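Local coordinates for epimerase domain-containing protein (Bacillus cereus HuA2-4, PDB 6ZLK) that interconverts UDP-glucuronic acid and UDP-galacturonic acid by epimerisation at C4 of the sugar, using a bound NAD, at residues V78-A83 with F121-T126; N101-T106 with K153-H158; I173-T178 with G237-I242. All blocks are in the same frame, centred on the assembly; numbering follows the deposited sequence.

The three contacts belong to one largely parallel sheet and the helices packed on it. Contacts 1 and 3 share that sheet, their centres about 10 Å apart, because strands 120-126 and 171-180 are neighbours; H123 O to L174 N measures 3.0 Å across the seam. Contact 2 lies about 10 Å from contact 1, on the helix side, where K153 NZ approaches I124 O at 2.9 Å and E157 OE2 approaches S125 OG at 2.6 Å. E157 also joins contacts 2 and 3, through a salt bridge of 2.7 Å between its OE1 and R175 NH2. Contacts 1 and 2 bind NAD through hydrogen bonds; T126 and T178 meet the UDP-sugar, and Y176 and T178 also touch NAD.

Contact 1 of 3, residues V78-A83 with F121-T126; sequences VYHLAA and FIHIST. With NAD (nicotinamide-adenine-dinucleotide), chain E.
Three backbone hydrogen bonds tie strand 78-80 to strand 121-126 in parallel register. I122 N gives its proton to V78 O at 2.7 Å, H80 N to I122 O at 2.8 Å, and I124 N to H80 O at 3.1 Å. H80 O is also hydrogen-bonded to a water, which lies over one face of the H80 ring and is within hydrogen-bonding distance of I124 O and the ribose O3D of NAD. O3D itself donates to L81 O at 2.9 Å, so the first residue past the strand receives the nicotinamide ribose directly.

On the face of V78, H80, F121 and H123, the two imidazoles stand side by side and meet rim to rim, with H80 CD2 3.3 Å from H123 ND1 and the planes 57° apart. Both nitrogens of H80 are engaged, ND1 with T6 and NE2 with T106 of helix 96-113, which should fix the rotation of its ring. The F121 ring leans over the neighbouring strand: its CG is anti to the backbone N (chi1 -176°), its CD2 lies beside V78 CB, and its CZ goes on to H80 CB.

The other face is built from Y79 and I122, where the isoleucine CD1 comes to 3.5 Å from Y79 CE1. Beyond them L81 CD1 packs on I124 CG1, and the other branch of I124, CG2, lies 3.3 Å from NAD O4D. The tyrosine hydroxyl is hydrogen-bonded to the backbone O of T225, and helix 11-21 packs against Y79 and L81. Strand 77-80, helix 96-113 and strand 120-126 form a beta-alpha-beta unit of the Rossmann fold, whose strand ends cradle the dinucleotide as in other short-chain dehydrogenase/reductase enzymes.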
# COMPACT_ATOMS: atom_id res chain seq x y z
N VAL A 78 -3.92 20.61 7.58
CA VAL A 78 -3.68 19.35 8.32
C VAL A 78 -2.24 18.93 8.16
O VAL A 78 -1.73 18.95 7.05
CB VAL A 78 -4.58 18.20 7.87
CG1 VAL A 78 -4.20 16.91 8.63
CG2 VAL A 78 -6.05 18.57 8.02
N TYR A 79 -1.54 18.75 9.27
CA TYR A 79 -0.27 18.02 9.32
C TYR A 79 -0.56 16.62 9.82
O TYR A 79 -0.94 16.44 10.99
CB TYR A 79 0.73 18.69 10.23
CG TYR A 79 1.46 19.84 9.65
CD1 TYR A 79 2.51 19.67 8.75
CD2 TYR A 79 1.21 21.13 10.08
CE1 TYR A 79 3.22 20.76 8.28
CE2 TYR A 79 1.92 22.22 9.64
CZ TYR A 79 2.95 22.04 8.73
OH TYR A 79 3.68 23.13 8.34
N HIS A 80 -0.42 15.64 8.95
CA HIS A 80 -0.80 14.26 9.29
C HIS A 80 0.46 13.46 9.64
O HIS A 80 1.17 12.93 8.77
CB HIS A 80 -1.66 13.66 8.18
CG HIS A 80 -1.93 12.25 8.48
ND1 HIS A 80 -2.23 11.81 9.76
CD2 HIS A 80 -2.06 11.18 7.64
CE1 HIS A 80 -2.44 10.50 9.70
NE2 HIS A 80 -2.38 10.08 8.38
N LEU A 81 0.80 13.40 10.92
CA LEU A 81 1.97 12.67 11.41
C LEU A 81 1.57 11.37 12.13
O LEU A 81 2.47 10.54 12.39
CB LEU A 81 2.81 13.52 12.34
CG LEU A 81 3.71 14.54 11.65
CD1 LEU A 81 2.96 15.72 11.09
CD2 LEU A 81 4.80 15.05 12.59
N ALA A 82 0.31 11.20 12.50
CA ALA A 82 -0.09 9.99 13.26
C ALA A 82 0.24 8.75 12.45
O ALA A 82 -0.04 8.74 11.23
CB ALA A 82 -1.54 9.99 13.60
N ALA A 83 0.88 7.78 13.08
CA ALA A 83 1.27 6.53 12.44
C ALA A 83 1.84 5.63 13.51
O ALA A 83 2.13 6.12 14.64
CB ALA A 83 2.29 6.81 11.40
N PHE A 121 -3.10 19.72 2.88
CA PHE A 121 -3.09 18.46 3.64
C PHE A 121 -1.69 17.93 3.54
O PHE A 121 -1.29 17.43 2.48
CB PHE A 121 -4.11 17.47 3.10
CG PHE A 121 -4.19 16.20 3.89
CD1 PHE A 121 -3.28 15.18 3.76
CD2 PHE A 121 -5.27 16.00 4.73
CE1 PHE A 121 -3.40 14.01 4.51
CE2 PHE A 121 -5.43 14.83 5.43
CZ PHE A 121 -4.46 13.84 5.36
N ILE A 122 -0.89 18.16 4.59
CA ILE A 122 0.55 17.89 4.59
C ILE A 122 0.76 16.53 5.24
O ILE A 122 0.65 16.43 6.45
CB ILE A 122 1.36 19.01 5.22
CG1 ILE A 122 1.05 20.36 4.59
CG2 ILE A 122 2.84 18.70 5.13
CD1 ILE A 122 1.66 21.55 5.28
N HIS A 123 1.02 15.55 4.41
CA HIS A 123 1.12 14.12 4.80
C HIS A 123 2.57 13.77 5.03
O HIS A 123 3.39 13.90 4.11
CB HIS A 123 0.46 13.25 3.72
CG HIS A 123 0.57 11.81 4.02
ND1 HIS A 123 -0.39 11.17 4.75
CD2 HIS A 123 1.51 10.89 3.70
CE1 HIS A 123 -0.02 9.90 4.89
NE2 HIS A 123 1.14 9.69 4.26
N ILE A 124 2.91 13.28 6.21
CA ILE A 124 4.29 12.93 6.53
C ILE A 124 4.53 11.45 6.24
O ILE A 124 3.78 10.59 6.72
CB ILE A 124 4.62 13.31 7.97
CG1 ILE A 124 5.04 14.79 8.05
CG2 ILE A 124 5.73 12.42 8.46
CD1 ILE A 124 4.14 15.74 7.41
N SER A 125 5.46 11.20 5.34
CA SER A 125 5.88 9.84 4.96
C SER A 125 7.36 9.64 5.33
O SER A 125 7.96 10.42 6.11
CB SER A 125 5.56 9.62 3.51
OG SER A 125 5.81 8.27 3.17
N THR A 126 7.98 8.62 4.74
CA THR A 126 9.26 8.09 5.22
C THR A 126 10.15 7.72 4.05
O THR A 126 9.63 7.18 2.99
CB THR A 126 8.97 6.90 6.14
OG1 THR A 126 10.24 6.33 6.47
CG2 THR A 126 8.14 5.83 5.47
PA NAD E . 5.71 8.80 17.27
O1A NAD E . 5.32 7.38 17.48
O2A NAD E . 6.57 9.49 18.29
O5B NAD E . 4.49 9.74 16.93
C5B NAD E . 3.31 9.30 16.24
C4B NAD E . 2.10 9.55 17.11
O4B NAD E . 0.93 9.11 16.38
C3B NAD E . 2.10 8.81 18.43
O3B NAD E . 2.27 9.66 19.56
C2B NAD E . 0.80 7.99 18.39
O2B NAD E . 0.11 7.89 19.62
C1B NAD E . -0.03 8.77 17.36
N9A NAD E . -1.04 7.97 16.68
C8A NAD E . -0.85 6.80 15.99
N7A NAD E . -1.96 6.31 15.49
C5A NAD E . -2.94 7.18 15.95
C6A NAD E . -4.33 7.21 15.82
N6A NAD E . -5.06 6.25 15.21
N1A NAD E . -5.00 8.26 16.36
C2A NAD E . -4.29 9.21 17.01
N3A NAD E . -2.98 9.26 17.25
C4A NAD E . -2.36 8.23 16.68
O3 NAD E . 6.51 8.76 15.88
PN NAD E . 7.44 9.92 15.19
O1N NAD E . 8.81 9.42 15.23
O2N NAD E . 7.07 11.20 15.76
O5D NAD E . 6.91 9.85 13.71
C5D NAD E . 5.99 10.80 13.31
C4D NAD E . 5.73 10.57 11.84
O4D NAD E . 6.94 10.76 11.09
C3D NAD E . 5.19 9.18 11.48
O3D NAD E . 4.20 9.29 10.45
C2D NAD E . 6.41 8.46 10.89
O2D NAD E . 6.02 7.38 10.04
C1D NAD E . 7.11 9.66 10.26
N1N NAD E . 8.55 9.52 10.15
C2N NAD E . 9.34 9.53 11.26
C3N NAD E . 10.68 9.39 11.13
C7N NAD E . 11.57 9.32 12.32
O7N NAD E . 12.76 9.21 12.09
N7N NAD E . 11.04 9.45 13.55
C4N NAD E . 11.25 9.34 9.85
C5N NAD E . 10.42 9.18 8.74
C6N NAD E . 9.08 9.32 8.91
O HOH W 1 1.49 10.20 8.83

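Contact 2 of 3, residues N101-T106 with K153-H158; sequences NNIMVT and KLSGEH. With NAD (nicotinamide-adenine-dinucleotide), chain E.
N102 and K153 meet with their side chains crossing at a slant, the amide of N102 lying against the lysine chain so that ND2 is 3.9 Å from K153 CD. The amide is held at both ends, OD1 by the backbone NH of I84 and ND2 by T152. Although CB of K153 starts away from helix 101-106, bends at chi2 (-66°) and chi3 (-60°) fold the chain round toward the cofactor. There NZ donates to the nicotinamide ribose hydroxyls, 2.8 Å to NAD O3D and 3.1 Å to NAD O2D, and also to I124 O.

Next to N102, I103 lays CD1 against S155 CB at 3.8 Å, while the serine hydroxyl is bonded to V151 O of its own helix. T106 rests its methyl on the backbone of G156, with CG2 3.8 Å from G156 O; the glycine presents only backbone to this neighbour, and the axes of segments 101-106 and 153-158 come within 8.2 Å at an angle of 18°. At the start of segment 101-106, N101 OD1 accepts from the adenine N6A of NAD at 3.0 Å.

I103 also packs on I103 of the second subunit, placing this nearly parallel helix pair at the dimer interface. K153 follows Y149 by four residues on helix 148-167, matching the YxxxK motif of short-chain dehydrogenase/reductase enzymes.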
# COMPACT_ATOMS: atom_id res chain seq x y z
N ASN A 101 -3.52 1.92 11.54
CA ASN A 101 -3.15 3.32 11.88
C ASN A 101 -2.44 4.02 10.74
O ASN A 101 -2.43 5.27 10.76
CB ASN A 101 -2.34 3.35 13.16
CG ASN A 101 -3.19 2.85 14.29
OD1 ASN A 101 -4.20 3.50 14.57
ND2 ASN A 101 -2.86 1.70 14.86
N ASN A 102 -1.83 3.33 9.77
CA ASN A 102 -1.08 4.00 8.70
C ASN A 102 -1.94 4.07 7.43
O ASN A 102 -1.67 5.00 6.62
CB ASN A 102 0.27 3.36 8.40
CG ASN A 102 1.22 3.41 9.59
OD1 ASN A 102 0.88 4.03 10.61
ND2 ASN A 102 2.33 2.71 9.51
N ILE A 103 -2.88 3.14 7.23
CA ILE A 103 -3.71 3.13 5.99
C ILE A 103 -5.14 3.58 6.31
O ILE A 103 -5.59 4.57 5.72
CB ILE A 103 -3.67 1.75 5.31
CG1 ILE A 103 -2.23 1.28 5.09
CG2 ILE A 103 -4.43 1.81 4.00
CD1 ILE A 103 -2.09 -0.03 4.38
N MET A 104 -5.81 2.90 7.23
CA MET A 104 -7.23 3.23 7.50
C MET A 104 -7.35 4.65 8.05
O MET A 104 -8.23 5.41 7.63
CB MET A 104 -7.91 2.25 8.47
CG MET A 104 -8.20 0.92 7.89
SD MET A 104 -9.41 1.02 6.57
CE MET A 104 -10.66 2.16 7.11
N VAL A 105 -6.46 5.08 8.93
CA VAL A 105 -6.50 6.46 9.48
C VAL A 105 -6.35 7.48 8.35
O VAL A 105 -7.05 8.48 8.32
CB VAL A 105 -5.41 6.61 10.56
CG1 VAL A 105 -5.06 8.05 10.81
CG2 VAL A 105 -5.91 5.99 11.85
N THR A 106 -5.43 7.23 7.44
CA THR A 106 -5.17 8.18 6.36
C THR A 106 -6.41 8.26 5.46
O THR A 106 -6.84 9.37 5.11
CB THR A 106 -3.92 7.79 5.57
OG1 THR A 106 -2.77 7.83 6.43
CG2 THR A 106 -3.64 8.72 4.42
N LYS A 153 3.25 2.85 4.78
CA LYS A 153 3.48 4.30 4.60
C LYS A 153 3.32 4.64 3.10
O LYS A 153 2.68 5.65 2.79
CB LYS A 153 4.84 4.67 5.17
CG LYS A 153 4.90 4.55 6.70
CD LYS A 153 4.06 5.50 7.45
CE LYS A 153 4.44 6.95 7.17
NZ LYS A 153 3.77 7.96 8.03
N LEU A 154 3.82 3.76 2.24
CA LEU A 154 3.66 4.01 0.80
C LEU A 154 2.17 3.95 0.45
O LEU A 154 1.73 4.77 -0.34
CB LEU A 154 4.49 3.02 -0.00
CG LEU A 154 4.42 3.20 -1.52
CD1 LEU A 154 4.79 4.60 -1.95
CD2 LEU A 154 5.30 2.14 -2.19
N SER A 155 1.40 3.03 1.01
CA SER A 155 -0.08 2.99 0.76
C SER A 155 -0.73 4.30 1.21
O SER A 155 -1.62 4.85 0.55
CB SER A 155 -0.74 1.85 1.41
OG SER A 155 -0.15 0.65 0.93
N GLY A 156 -0.24 4.89 2.31
CA GLY A 156 -0.75 6.20 2.74
C GLY A 156 -0.48 7.28 1.72
O GLY A 156 -1.38 8.06 1.44
N GLU A 157 0.68 7.29 1.08
CA GLU A 157 1.02 8.29 0.05
C GLU A 157 0.08 8.04 -1.12
O GLU A 157 -0.45 8.97 -1.67
CB GLU A 157 2.43 8.16 -0.50
CG GLU A 157 3.52 8.38 0.52
CD GLU A 157 4.87 8.48 -0.15
OE1 GLU A 157 4.92 8.54 -1.40
OE2 GLU A 157 5.89 8.50 0.57
N HIS A 158 -0.13 6.77 -1.47
CA HIS A 158 -0.98 6.47 -2.65
C HIS A 158 -2.39 6.97 -2.36
O HIS A 158 -3.07 7.49 -3.29
CB HIS A 158 -0.94 4.95 -2.96
CG HIS A 158 0.37 4.49 -3.52
ND1 HIS A 158 0.84 3.23 -3.28
CD2 HIS A 158 1.26 5.07 -4.32
CE1 HIS A 158 1.95 3.05 -3.95
NE2 HIS A 158 2.25 4.16 -4.58
PA NAD E . 5.71 8.80 17.27
O1A NAD E . 5.32 7.38 17.48
O2A NAD E . 6.57 9.49 18.29
O5B NAD E . 4.49 9.74 16.93
C5B NAD E . 3.31 9.30 16.24
C4B NAD E . 2.10 9.55 17.11
O4B NAD E . 0.93 9.11 16.38
C3B NAD E . 2.10 8.81 18.43
O3B NAD E . 2.27 9.66 19.56
C2B NAD E . 0.80 7.99 18.39
O2B NAD E . 0.11 7.89 19.62
C1B NAD E . -0.03 8.77 17.36
N9A NAD E . -1.04 7.97 16.68
C8A NAD E . -0.85 6.80 15.99
N7A NAD E . -1.96 6.31 15.49
C5A NAD E . -2.94 7.18 15.95
C6A NAD E . -4.33 7.21 15.82
N6A NAD E . -5.06 6.25 15.21
N1A NAD E . -5.00 8.26 16.36
C2A NAD E . -4.29 9.21 17.01
N3A NAD E . -2.98 9.26 17.25
C4A NAD E . -2.36 8.23 16.68
O3 NAD E . 6.51 8.76 15.88
PN NAD E . 7.44 9.92 15.19
O1N NAD E . 8.81 9.42 15.23
O2N NAD E . 7.07 11.20 15.76
O5D NAD E . 6.91 9.85 13.71
C5D NAD E . 5.99 10.80 13.31
C4D NAD E . 5.73 10.57 11.84
O4D NAD E . 6.94 10.76 11.09
C3D NAD E . 5.19 9.18 11.48
O3D NAD E . 4.20 9.29 10.45
C2D NAD E . 6.41 8.46 10.89
O2D NAD E . 6.02 7.38 10.04
C1D NAD E . 7.11 9.66 10.26
N1N NAD E . 8.55 9.52 10.15
C2N NAD E . 9.34 9.53 11.26
C3N NAD E . 10.68 9.39 11.13
C7N NAD E . 11.57 9.32 12.32
O7N NAD E . 12.76 9.21 12.09
N7N NAD E . 11.04 9.45 13.55
C4N NAD E . 11.25 9.34 9.85
C5N NAD E . 10.42 9.18 8.74
C6N NAD E . 9.08 9.32 8.91

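Contact 3 of 3, residues I173-T178 with G237-I242. With UGA (uridine-5'-diphosphate-glucuronic acid), chain F.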
# COMPACT_ATOMS: atom_id res chain seq x y z
N ILE A 173 3.22 15.74 0.16
CA ILE A 173 3.86 14.60 0.87
C ILE A 173 5.30 14.94 1.21
O ILE A 173 6.07 15.31 0.35
CB ILE A 173 3.74 13.30 0.07
CG1 ILE A 173 2.29 12.84 -0.10
CG2 ILE A 173 4.64 12.23 0.70
CD1 ILE A 173 2.07 11.86 -1.22
N LEU A 174 5.67 14.85 2.48
CA LEU A 174 7.05 15.04 2.94
C LEU A 174 7.59 13.66 3.32
O LEU A 174 7.00 12.99 4.15
CB LEU A 174 7.16 16.02 4.12
CG LEU A 174 6.48 17.36 3.93
CD1 LEU A 174 6.67 18.23 5.19
CD2 LEU A 174 7.05 18.04 2.69
N ARG A 175 8.67 13.24 2.71
CA ARG A 175 9.39 12.00 3.11
C ARG A 175 10.56 12.37 4.00
O ARG A 175 11.62 12.83 3.51
CB ARG A 175 9.90 11.23 1.88
CG ARG A 175 8.77 10.64 1.07
CD ARG A 175 9.32 10.04 -0.21
NE ARG A 175 8.24 9.35 -0.90
CZ ARG A 175 8.32 8.91 -2.15
NH1 ARG A 175 9.40 9.08 -2.87
NH2 ARG A 175 7.30 8.31 -2.72
N TYR A 176 10.39 12.16 5.29
CA TYR A 176 11.51 12.32 6.24
C TYR A 176 12.52 11.18 6.16
O TYR A 176 12.17 10.02 5.99
CB TYR A 176 10.92 12.31 7.65
CG TYR A 176 10.04 13.47 8.07
CD1 TYR A 176 9.89 14.65 7.36
CD2 TYR A 176 9.28 13.32 9.22
CE1 TYR A 176 9.09 15.68 7.82
CE2 TYR A 176 8.43 14.32 9.65
CZ TYR A 176 8.36 15.52 8.99
OH TYR A 176 7.54 16.52 9.47
N PHE A 177 13.78 11.52 6.38
CA PHE A 177 14.91 10.58 6.56
C PHE A 177 15.42 10.65 8.01
O PHE A 177 15.88 11.72 8.54
CB PHE A 177 16.03 10.94 5.60
CG PHE A 177 15.73 10.67 4.14
CD1 PHE A 177 14.68 11.27 3.47
CD2 PHE A 177 16.50 9.74 3.48
CE1 PHE A 177 14.41 10.92 2.16
CE2 PHE A 177 16.26 9.41 2.14
CZ PHE A 177 15.19 9.99 1.49
N THR A 178 15.38 9.51 8.64
CA THR A 178 15.85 9.19 10.01
C THR A 178 16.03 10.46 10.84
O THR A 178 17.15 10.94 10.99
CB THR A 178 17.08 8.29 9.98
OG1 THR A 178 16.81 7.21 9.06
CG2 THR A 178 17.32 7.76 11.38
N GLY A 237 0.36 18.49 -4.61
CA GLY A 237 0.57 17.23 -5.33
C GLY A 237 2.01 16.75 -5.29
O GLY A 237 2.25 15.66 -5.80
N GLU A 238 2.95 17.53 -4.72
CA GLU A 238 4.40 17.25 -4.77
C GLU A 238 4.80 16.29 -3.64
O GLU A 238 4.20 16.35 -2.52
CB GLU A 238 5.25 18.50 -4.60
CG GLU A 238 5.21 19.45 -5.80
CD GLU A 238 5.49 18.81 -7.16
OE1 GLU A 238 6.31 17.89 -7.24
OE2 GLU A 238 4.87 19.25 -8.15
N VAL A 239 5.69 15.38 -3.95
CA VAL A 239 6.43 14.59 -2.93
C VAL A 239 7.79 15.24 -2.75
O VAL A 239 8.49 15.48 -3.75
CB VAL A 239 6.57 13.13 -3.36
CG1 VAL A 239 7.36 12.32 -2.35
CG2 VAL A 239 5.18 12.53 -3.60
N ILE A 240 8.20 15.49 -1.51
CA ILE A 240 9.42 16.25 -1.18
C ILE A 240 10.21 15.48 -0.11
O ILE A 240 9.66 15.33 1.00
CB ILE A 240 9.09 17.68 -0.70
CG1 ILE A 240 8.15 18.40 -1.68
CG2 ILE A 240 10.38 18.42 -0.43
CD1 ILE A 240 7.75 19.82 -1.23
N ASN A 241 11.41 15.06 -0.43
CA ASN A 241 12.37 14.51 0.57
C ASN A 241 12.83 15.62 1.54
O ASN A 241 13.21 16.75 1.10
CB ASN A 241 13.63 13.96 -0.05
CG ASN A 241 13.39 12.75 -0.92
OD1 ASN A 241 12.48 11.98 -0.70
ND2 ASN A 241 14.24 12.60 -1.92
N ILE A 242 12.84 15.32 2.83
CA ILE A 242 13.41 16.18 3.89
C ILE A 242 14.52 15.36 4.56
O ILE A 242 14.19 14.38 5.27
CB ILE A 242 12.33 16.60 4.90
CG1 ILE A 242 11.15 17.31 4.22
CG2 ILE A 242 12.92 17.43 6.03
CD1 ILE A 242 11.53 18.60 3.56
C1' UGA F . 13.72 5.77 11.37
C2' UGA F . 12.39 5.78 12.11
O2' UGA F . 12.45 4.77 13.11
C3' UGA F . 11.21 5.50 11.20
O3' UGA F . 10.03 5.78 11.94
C4' UGA F . 11.26 6.35 9.94
O4' UGA F . 10.22 5.91 9.05
C5' UGA F . 12.63 6.21 9.26
O5' UGA F . 13.66 6.55 10.19
C6' UGA F . 12.86 7.05 7.99
O'P UGA F . 11.97 7.21 7.19
O'Q UGA F . 13.96 7.49 7.77
PB UGA F . 15.59 3.98 10.94
O1B UGA F . 16.30 4.63 9.83
O2B UGA F . 15.51 2.50 11.04
O3B UGA F . 14.06 4.42 11.13
O3A UGA F . 16.19 4.60 12.28
PA UGA F . 16.91 4.07 13.60
O1A UGA F . 15.93 3.27 14.35
O2A UGA F . 17.54 5.24 14.23
O5D UGA F . 18.03 3.08 13.01
C5D UGA F . 19.11 3.52 12.20
C4D UGA F . 20.08 2.39 12.07
O4D UGA F . 20.55 1.97 13.38
C3D UGA F . 19.52 1.13 11.40
O3D UGA F . 20.48 0.82 10.38
C2D UGA F . 19.47 0.08 12.51
O2D UGA F . 19.96 -1.17 12.05
C1D UGA F . 20.53 0.56 13.49
N1 UGA F . 20.27 0.22 14.90
C6 UGA F . 19.10 0.57 15.51
C2 UGA F . 21.33 -0.33 15.60
O2 UGA F . 22.39 -0.67 15.08
N3 UGA F . 21.10 -0.49 16.93
C4 UGA F . 19.95 -0.17 17.62
O4 UGA F . 19.91 -0.42 18.82
C5 UGA F . 18.89 0.38 16.82
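I173 to F177 and E238 to I242 are joined by a ladder of five backbone hydrogen bonds that runs in parallel register. I173 N donates to E238 O, I240 N to I173 O, R175 N to I240 O, I242 N to R175 O and F177 N to I242 O, with lengths from 2.8 Å to 3.1 Å. Weaker CA-H...O contacts run alongside, such as L174 CA to I240 O at 3.3 Å.

Apolar contacts line the face of L174, Y176, I240 and I242, where L174 CD2 packs on I240 CB and I242 CB meets the edge of the Y176 ring, 4.0 Å from Y176 CD1. On the other face V239 divides its branches: CG2 lies beside I173, while CG1, anti to the backbone N (chi1 178°), sits 3.4 Å above the guanidinium plane of R175, toward its rim.

Polar side chains gather on that same face. The extended R175 chain carries its guanidinium to a salt bridge with E157, and NH1 reaches Y130. N241 OD1 also bonds to Y130 and lies in the plane of the F177 ring at its edge, 3.6 Å from CE1.

Past the strand, T178 N donates to the sugar carboxylate oxygen O'Q of UDP-glucuronic acid at 2.6 Å. This main-chain NH thus meets the acid group that sets a uronic acid apart from a neutral sugar, and probably contributes to recognising it.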